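Matching sites in Dye type peroxidase A from Streptomyces lividans, a protein that is a haem-containing dye-type peroxidase that probably uses hydrogen peroxide to oxidise dyes and similar organic compounds (PDB 6GZW (chain A, 1.41 Å), residues 80-85 and 128-133), and in its relative Dye-decolorizing peroxidase Tfu_3078 from Thermobifida fusca (PDB 5FW4 (chain B, 1.80 Å), residues 138-143 and 186-191). Both blocks share one frame: the second was fitted to the first on N, CA, C and O of the twelve residues, RMSD 0.36 Å. Numbering follows each deposited sequence.

Structure 1 (6GZW).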
loop_
_atom_site.group_PDB
_atom_site.type_symbol
_atom_site.label_atom_id
_atom_site.label_comp_id
_atom_site.label_asym_id
_atom_site.label_seq_id
_atom_site.Cartn_x
_atom_site.Cartn_y
_atom_site.Cartn_z
ATOM N N SER A 80 -16.355 -0.092 -2.558
ATOM C CA SER A 80 -15.200 -0.936 -2.195
ATOM C C SER A 80 -15.011 -1.054 -0.665
ATOM O O SER A 80 -13.876 -1.001 -0.127
ATOM C CB SER A 80 -13.901 -0.427 -2.832
ATOM O OG SER A 80 -14.034 -0.271 -4.224
ATOM N N SER A 81 -16.137 -1.164 0.053
ATOM C CA SER A 81 -16.168 -1.276 1.518
ATOM C C SER A 81 -15.485 -0.136 2.253
ATOM O O SER A 81 -14.986 -0.314 3.358
ATOM C CB SER A 81 -15.614 -2.647 1.988
ATOM O OG SER A 81 -16.422 -3.672 1.463
ATOM N N LEU A 82 -15.515 1.068 1.664
ATOM C CA LEU A 82 -14.887 2.226 2.296
ATOM C C LEU A 82 -15.544 2.488 3.643
ATOM O O LEU A 82 -16.779 2.493 3.716
ATOM C CB LEU A 82 -15.010 3.496 1.440
ATOM C CG LEU A 82 -14.459 4.768 2.114
ATOM C CD1 LEU A 82 -12.937 4.785 2.284
ATOM C CD2 LEU A 82 -14.892 6.000 1.337
ATOM N N THR A 83 -14.727 2.731 4.674
ATOM C CA THR A 83 -15.189 3.283 5.936
ATOM C C THR A 83 -14.302 4.418 6.369
ATOM O O THR A 83 -13.101 4.446 6.088
ATOM C CB THR A 83 -15.296 2.266 7.103
ATOM O OG1 THR A 83 -13.988 1.752 7.442
ATOM C CG2 THR A 83 -16.185 1.113 6.723
ATOM N N VAL A 84 -14.917 5.378 7.043
ATOM C CA VAL A 84 -14.251 6.513 7.667
ATOM C C VAL A 84 -14.763 6.614 9.105
ATOM O O VAL A 84 -15.974 6.616 9.324
ATOM C CB VAL A 84 -14.544 7.840 6.923
ATOM C CG1 VAL A 84 -13.627 8.939 7.450
ATOM C CG2 VAL A 84 -14.345 7.655 5.434
ATOM N N THR A 85 -13.836 6.704 10.047
ATOM C CA THR A 85 -14.116 6.737 11.481
ATOM C C THR A 85 -13.361 7.875 12.141
ATOM O O THR A 85 -12.194 8.121 11.808
ATOM C CB THR A 85 -13.568 5.446 12.124
ATOM O OG1 THR A 85 -13.926 4.328 11.316
ATOM C CG2 THR A 85 -14.070 5.298 13.519
ATOM N N VAL A 128 -8.496 10.214 12.347
ATOM C CA VAL A 128 -9.380 9.624 11.359
ATOM C C VAL A 128 -8.785 8.321 10.867
ATOM O O VAL A 128 -7.572 8.262 10.575
ATOM C CB VAL A 128 -9.593 10.562 10.139
ATOM C CG1 VAL A 128 -10.670 9.980 9.232
ATOM C CG2 VAL A 128 -9.954 11.957 10.610
ATOM N N GLN A 129 -9.636 7.291 10.779
ATOM C CA GLN A 129 -9.265 6.003 10.197
ATOM C C GLN A 129 -10.006 5.815 8.891
ATOM O O GLN A 129 -11.240 5.841 8.838
ATOM C CB GLN A 129 -9.619 4.865 11.159
ATOM C CG GLN A 129 -9.395 3.450 10.610
ATOM C CD GLN A 129 -9.912 2.404 11.565
ATOM O OE1 GLN A 129 -11.134 2.293 11.785
ATOM N NE2 GLN A 129 -9.009 1.646 12.151
ATOM N N ILE A 130 -9.243 5.597 7.819
ATOM C CA ILE A 130 -9.813 5.335 6.519
ATOM C C ILE A 130 -9.391 3.938 6.081
ATOM O O ILE A 130 -8.212 3.599 6.174
ATOM C CB ILE A 130 -9.318 6.374 5.509
ATOM C CG1 ILE A 130 -9.904 7.723 5.927
ATOM C CG2 ILE A 130 -9.733 6.000 4.077
ATOM C CD1 ILE A 130 -9.234 8.879 5.306
ATOM N N GLY A 131 -10.346 3.146 5.611
ATOM C CA GLY A 131 -10.081 1.848 5.023
ATOM C C GLY A 131 -10.996 1.486 3.880
ATOM O O GLY A 131 -12.138 1.947 3.821
ATOM N N ALA A 132 -10.464 0.719 2.931
ATOM C CA ALA A 132 -11.213 0.212 1.805
ATOM C C ALA A 132 -10.459 -0.921 1.164
ATOM O O ALA A 132 -9.266 -1.119 1.437
ATOM C CB ALA A 132 -11.467 1.330 0.771
ATOM N N ASP A 133 -11.127 -1.636 0.284
ATOM C CA ASP A 133 -10.473 -2.723 -0.453
ATOM C C ASP A 133 -9.858 -2.309 -1.787
ATOM O O ASP A 133 -9.257 -3.155 -2.452
ATOM C CB ASP A 133 -11.486 -3.849 -0.644
ATOM C CG ASP A 133 -11.752 -4.617 0.641
ATOM O OD1 ASP A 133 -10.785 -4.905 1.406
ATOM O OD2 ASP A 133 -12.921 -4.968 0.878
HETATM O O HOH W 1 -15.139 -4.984 -0.574
HETATM O O HOH W 2 -12.753 3.470 9.092
#

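Structure 2 (5FW4).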
loop_
_atom_site.group_PDB
_atom_site.type_symbol
_atom_site.label_atom_id
_atom_site.label_comp_id
_atom_site.label_asym_id
_atom_site.label_seq_id
_atom_site.Cartn_x
_atom_site.Cartn_y
_atom_site.Cartn_z
ATOM N N ALA B 138 -15.861 -0.590 -2.816
ATOM C CA ALA B 138 -14.703 -1.159 -2.072
ATOM C C ALA B 138 -14.784 -0.978 -0.583
ATOM O O ALA B 138 -13.763 -0.653 0.046
ATOM C CB ALA B 138 -13.386 -0.597 -2.589
ATOM N N SER B 139 -15.978 -1.181 -0.024
ATOM C CA SER B 139 -16.174 -1.161 1.396
ATOM C C SER B 139 -15.619 0.077 2.085
ATOM O O SER B 139 -15.103 -0.008 3.181
ATOM C CB SER B 139 -15.549 -2.459 2.015
ATOM O OG SER B 139 -16.171 -3.553 1.410
ATOM N N LEU B 140 -15.754 1.271 1.483
ATOM C CA LEU B 140 -15.173 2.440 2.109
ATOM C C LEU B 140 -15.844 2.759 3.439
ATOM O O LEU B 140 -17.077 2.688 3.573
ATOM C CB LEU B 140 -15.260 3.646 1.168
ATOM C CG LEU B 140 -14.739 4.992 1.637
ATOM C CD1 LEU B 140 -13.261 5.028 1.882
ATOM C CD2 LEU B 140 -15.137 6.005 0.534
ATOM N N MET B 141 -15.004 3.049 4.434
ATOM C CA MET B 141 -15.437 3.320 5.778
ATOM C C MET B 141 -14.512 4.314 6.437
ATOM O O MET B 141 -13.278 4.315 6.243
ATOM C CB MET B 141 -15.466 2.037 6.623
ATOM C CG MET B 141 -14.248 1.221 6.488
ATOM S SD MET B 141 -14.398 -0.260 7.531
ATOM C CE MET B 141 -15.666 -1.142 6.654
ATOM N N VAL B 142 -15.119 5.123 7.296
ATOM C CA VAL B 142 -14.468 6.238 7.913
ATOM C C VAL B 142 -14.789 6.242 9.393
ATOM O O VAL B 142 -15.953 6.125 9.808
ATOM C CB VAL B 142 -14.959 7.588 7.278
ATOM C CG1 VAL B 142 -14.194 8.754 7.902
ATOM C CG2 VAL B 142 -14.784 7.525 5.766
ATOM N N THR B 143 -13.743 6.428 10.180
ATOM C CA THR B 143 -13.837 6.523 11.622
ATOM C C THR B 143 -13.152 7.793 12.082
ATOM O O THR B 143 -12.068 8.130 11.590
ATOM C CB THR B 143 -13.060 5.323 12.283
ATOM O OG1 THR B 143 -13.275 4.141 11.529
ATOM C CG2 THR B 143 -13.526 5.111 13.716
ATOM N N LEU B 186 -8.299 10.248 11.983
ATOM C CA LEU B 186 -9.063 9.657 10.925
ATOM C C LEU B 186 -8.543 8.275 10.646
ATOM O O LEU B 186 -7.361 8.127 10.354
ATOM C CB LEU B 186 -8.918 10.489 9.656
ATOM C CG LEU B 186 -9.625 11.838 9.700
ATOM C CD1 LEU B 186 -9.252 12.567 8.414
ATOM C CD2 LEU B 186 -11.129 11.652 9.837
ATOM N N GLN B 187 -9.424 7.281 10.711
ATOM C CA GLN B 187 -9.129 5.965 10.165
ATOM C C GLN B 187 -9.993 5.748 8.937
ATOM O O GLN B 187 -11.234 5.743 9.022
ATOM C CB GLN B 187 -9.325 4.824 11.188
ATOM C CG GLN B 187 -9.163 3.429 10.556
ATOM C CD GLN B 187 -9.624 2.275 11.414
ATOM O OE1 GLN B 187 -8.872 1.290 11.625
ATOM N NE2 GLN B 187 -10.867 2.339 11.888
ATOM N N VAL B 188 -9.332 5.577 7.800
ATOM C CA VAL B 188 -10.007 5.371 6.534
ATOM C C VAL B 188 -9.590 4.015 6.009
ATOM O O VAL B 188 -8.380 3.705 5.917
ATOM C CB VAL B 188 -9.663 6.516 5.547
ATOM C CG1 VAL B 188 -10.622 6.566 4.374
ATOM C CG2 VAL B 188 -9.649 7.836 6.298
ATOM N N GLY B 189 -10.596 3.229 5.641
ATOM C CA GLY B 189 -10.393 1.878 5.149
ATOM C C GLY B 189 -11.111 1.644 3.853
ATOM O O GLY B 189 -12.214 2.174 3.634
ATOM N N ALA B 190 -10.456 0.904 2.956
ATOM C CA ALA B 190 -11.101 0.429 1.774
ATOM C C ALA B 190 -10.406 -0.818 1.254
ATOM O O ALA B 190 -9.275 -1.115 1.632
ATOM C CB ALA B 190 -11.158 1.521 0.680
ATOM N N GLU B 191 -11.103 -1.563 0.398
ATOM C CA GLU B 191 -10.545 -2.745 -0.216
ATOM C C GLU B 191 -9.641 -2.439 -1.402
ATOM O O GLU B 191 -9.001 -3.325 -1.923
ATOM C CB GLU B 191 -11.718 -3.664 -0.600
ATOM C CG GLU B 191 -11.359 -5.048 -1.073
ATOM C CD GLU B 191 -10.729 -5.941 0.009
ATOM O OE1 GLU B 191 -10.956 -5.733 1.220
ATOM O OE2 GLU B 191 -10.094 -6.888 -0.455
HETATM O O HOH W 3 -12.347 3.037 8.816
#

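Structure 1 (6GZW)
Asp-133 has CG anti to its carbonyl carbon (chi1 -74°), which brings OD2 to 3.7 Å from CB of Ser-81. Water 1 bridges OD2 and Ser-81 OG. OD1 accepts a hydrogen bond from Ala-28 N. CB of Asp-133 lies 3.8 Å from Ser-80 O, and Ser-80 OG is hydrogen-bonded to Gly-78 O. Thr-83 and Gly-131 form an antiparallel hydrogen-bonded pair. Thr-83 OG1 stands 2.7 Å from water 2 and is hydrogen-bonded to Gln-27 NE2. Water 2 donates to Gln-129 O at 2.8 Å. On the face of Val-84, Leu-82 CD1 runs beside Ile-130 CG2 at 3.9 Å. Val-128 CG1 lies 3.5 Å from Thr-85 O. Helices 43-61 and 135-149 pack on this face. Strands 83-89 and 126-132 are antiparallel neighbours, consistent with the ferredoxin-like alpha/beta fold of dye-decolourising peroxidases.

Structure 2 (5FW4)
Glu-191 has CG anti to its backbone N (chi1 -171°), which turns CG and the carboxylate away from segment 138-143. OE1 accepts a hydrogen bond from Ala-80 N, and OE2 one from Ala-224 N. Ser-139 OG is hydrogen-bonded to Met-59 O. CB of Glu-191 lies 3.7 Å from Ala-138 O and 4.0 Å from Ala-138 CB. Met-141 and Gly-189 form an antiparallel hydrogen-bonded pair. With chi1 at 47°, Met-141 leans CG to 3.6 Å from Gly-189 O. The Met-141 side chain also touches Ala-64, Pro-79 and Arg-355. Water 3 donates to Gln-187 O at 2.9 Å. On the face of Val-142, Leu-140 CD1 runs beside Val-188 CG1 at 3.9 Å. Leu-186 CD2 lies 4.0 Å from Thr-143 O. Helices 97-120 and 193-205 pack on this face.

What differs
The carboxylates at Asp-133(A) and Glu-191(B) take different directions. The CB atoms coincide, but chi1 is -74° against -171°. CG and OD2 of Asp-133(A) have no counterpart in Glu-191(B), nor have CG, CD and OE2 of Glu-191(B) in Asp-133(A). The water that links OD2 of Asp-133(A) to Ser-81(A) is modelled in structure 1 alone, although the serine side chain keeps its place as Ser-139(B). The hydrogen bond from Asp-133(A) N to Ser-80(A) O is kept as Glu-191(B) N to Ala-138(B) O. Ala-138(B) lacks the OG of Ser-80(A), and with it the hydrogen bond to Gly-78(A).

At Thr-83(A) against Met-141(B), OG1 and CG lie 1.1 Å apart after superposition. A carbon thus takes the place of a hydroxyl that is hydrogen-bonded to water 2 and Gln-27(A) NE2. The water keeps its site as water 3. CG2 of Thr-83(A) is absent in Met-141(B), while SD and CE extend beyond the threonine.

Ile-130(A) and Val-188(B) share both branches: CG1 and CG2 are 0.5 Å apart, CG2 and CG1 1.1 Å apart. CD1 of Ile-130(A) alone has no counterpart in Val-188(B). CG2 of Val-128(A) and CG of Leu-186(B) lie 1.0 Å apart. Both side chains touch the threonine carbonyl oxygen, Thr-85(A) O or Thr-143(B) O. CG1 of the valine has no counterpart, nor have CD1 and CD2 of the leucine.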